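Local coordinates for transcriptional regulator (LacI family) (Clostridium acetobutylicum ATCC 824, PDB 3G85), which probably acts as a DNA-binding transcription factor of the LacI family, recognising cis-regulatory sequences to control gene expression, at residues A[19-24]-A[136-141]. Numbering follows the deposited sequence.
Sequences SSDISV and ESLNDA
With CG of Leu138 beside its own backbone N and anti to the carbonyl carbon (chi1 -62°), and CD1 anti to CA, the CD1 methyl is carried across to the backbone of Asp21. There it meets the carbonyl, with Leu138 CD1 3.2 Å from Asp21 O, a close approach of a methyl to a carbonyl oxygen. In Asp21, CG lies between the backbone N and the carbonyl carbon (chi1 61°), which places the carboxylate alongside Leu138 CB, 4.2 Å from Asp21 OD2, the two side chains sliding past each other in opposite directions. Ile22 adds a marginal contact through its CA, 4.4 Å from Leu138 CD1. No hydrogen bond joins the segments, which together bury just 115 Å².

The Asp21 carboxylate is held from within its own loop and from a neighbouring one: Ser19 OG donates to Asp21 OD1 over 2.6 Å, arriving 56° out of the carboxylate plane, and Asn76 ND2 bonds the same oxygen. The type I turn from Ser19 to Ile22 is closed by Ile22 N to Ser19 O (3.2 Å).

Asn76 links both sides, since its OD1 takes a bond from Asn139 ND2, while Asn139 OD1 caps Met142 N. Strands 13-19 and 131-134 belong to separate sheets, so the contact bridges the two lobes of the periplasmic-binding-protein-like fold, joining the loop before helix 27-40 to that leading into helix 140-155.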
loop_
_atom_site.group_PDB
_atom_site.type_symbol
_atom_site.label_atom_id
_atom_site.label_comp_id
_atom_site.label_asym_id
_atom_site.label_seq_id
_atom_site.Cartn_x
_atom_site.Cartn_y
_atom_site.Cartn_z
ATOM N N SER A 19 10.280 1.441 8.143
ATOM C CA SER A 19 11.117 2.403 7.401
ATOM C C SER A 19 10.565 3.852 7.460
ATOM O O SER A 19 9.345 4.087 7.385
ATOM C CB SER A 19 11.222 1.936 5.957
ATOM O OG SER A 19 12.093 2.792 5.248
ATOM N N SER A 20 11.467 4.818 7.583
ATOM C CA SER A 20 11.069 6.233 7.632
ATOM C C SER A 20 10.437 6.739 6.310
ATOM O O SER A 20 9.791 7.792 6.288
ATOM C CB SER A 20 12.294 7.091 8.050
ATOM O OG SER A 20 13.260 7.055 7.022
ATOM N N ASP A 21 10.622 6.035 5.203
ATOM C CA ASP A 21 9.993 6.520 3.954
ATOM C C ASP A 21 8.470 6.247 3.889
ATOM O O ASP A 21 7.775 6.835 3.063
ATOM C CB ASP A 21 10.715 6.023 2.696
ATOM C CG ASP A 21 10.725 4.508 2.565
ATOM O OD1 ASP A 21 10.394 3.786 3.532
ATOM O OD2 ASP A 21 11.072 4.031 1.459
ATOM N N ILE A 22 7.974 5.363 4.763
ATOM C CA ILE A 22 6.577 5.004 4.757
ATOM C C ILE A 22 5.755 6.162 5.342
ATOM O O ILE A 22 6.135 6.754 6.364
ATOM C CB ILE A 22 6.284 3.726 5.563
ATOM C CG1 ILE A 22 7.196 2.550 5.102
ATOM C CG2 ILE A 22 4.790 3.387 5.421
ATOM C CD1 ILE A 22 7.275 1.368 6.105
ATOM N N SER A 23 4.630 6.456 4.699
ATOM C CA SER A 23 3.651 7.374 5.253
ATOM C C SER A 23 3.292 6.929 6.675
ATOM O O SER A 23 2.811 5.811 6.872
ATOM C CB SER A 23 2.405 7.375 4.373
ATOM O OG SER A 23 1.398 8.171 4.969
ATOM N N VAL A 24 3.532 7.802 7.661
ATOM C CA VAL A 24 3.400 7.388 9.069
ATOM C C VAL A 24 1.989 6.976 9.424
ATOM O O VAL A 24 1.789 6.158 10.323
ATOM C CB VAL A 24 3.874 8.464 10.109
ATOM C CG1 VAL A 24 5.338 8.799 9.899
ATOM C CG2 VAL A 24 3.006 9.719 10.044
ATOM N N GLU A 136 5.292 9.262 -5.720
ATOM C CA GLU A 136 6.426 8.451 -6.213
ATOM C C GLU A 136 6.441 7.036 -5.607
ATOM O O GLU A 136 6.128 6.853 -4.425
ATOM C CB GLU A 136 7.759 9.160 -5.930
ATOM C CG GLU A 136 8.113 9.193 -4.435
ATOM C CD GLU A 136 9.489 9.808 -4.159
ATOM O OE1 GLU A 136 10.426 9.616 -4.991
ATOM O OE2 GLU A 136 9.611 10.471 -3.107
ATOM N N SER A 137 6.776 6.048 -6.424
ATOM C CA SER A 137 6.783 4.662 -5.967
ATOM C C SER A 137 7.905 4.433 -4.970
ATOM O O SER A 137 9.066 4.721 -5.247
ATOM C CB SER A 137 6.906 3.694 -7.136
ATOM O OG SER A 137 5.870 3.909 -8.074
ATOM N N LEU A 138 7.546 3.959 -3.786
ATOM C CA LEU A 138 8.559 3.628 -2.784
ATOM C C LEU A 138 9.109 2.228 -2.968
ATOM O O LEU A 138 10.035 1.843 -2.266
ATOM C CB LEU A 138 7.997 3.778 -1.374
ATOM C CG LEU A 138 7.561 5.210 -1.048
ATOM C CD1 LEU A 138 7.093 5.222 0.395
ATOM C CD2 LEU A 138 8.700 6.202 -1.299
ATOM N N ASN A 139 8.531 1.469 -3.900
ATOM C CA ASN A 139 8.984 0.099 -4.213
ATOM C C ASN A 139 8.332 -0.409 -5.491
ATOM O O ASN A 139 7.525 0.304 -6.115
ATOM C CB ASN A 139 8.623 -0.855 -3.071
ATOM C CG ASN A 139 7.166 -0.770 -2.689
ATOM O OD1 ASN A 139 6.298 -0.694 -3.545
ATOM N ND2 ASN A 139 6.890 -0.767 -1.399
ATOM N N ASP A 140 8.666 -1.652 -5.860
ATOM C CA ASP A 140 8.169 -2.257 -7.090
ATOM C C ASP A 140 6.656 -2.486 -7.063
ATOM O O ASP A 140 5.982 -2.333 -8.080
ATOM C CB ASP A 140 8.863 -3.594 -7.340
ATOM C CG ASP A 140 10.216 -3.447 -7.986
ATOM O OD1 ASP A 140 10.864 -2.379 -7.865
ATOM O OD2 ASP A 140 10.638 -4.425 -8.636
ATOM N N ALA A 141 6.147 -2.897 -5.901
ATOM C CA ALA A 141 4.719 -3.070 -5.678
ATOM C C ALA A 141 3.935 -1.836 -6.111
ATOM O O ALA A 141 2.942 -1.950 -6.801
ATOM C CB ALA A 141 4.448 -3.366 -4.209
#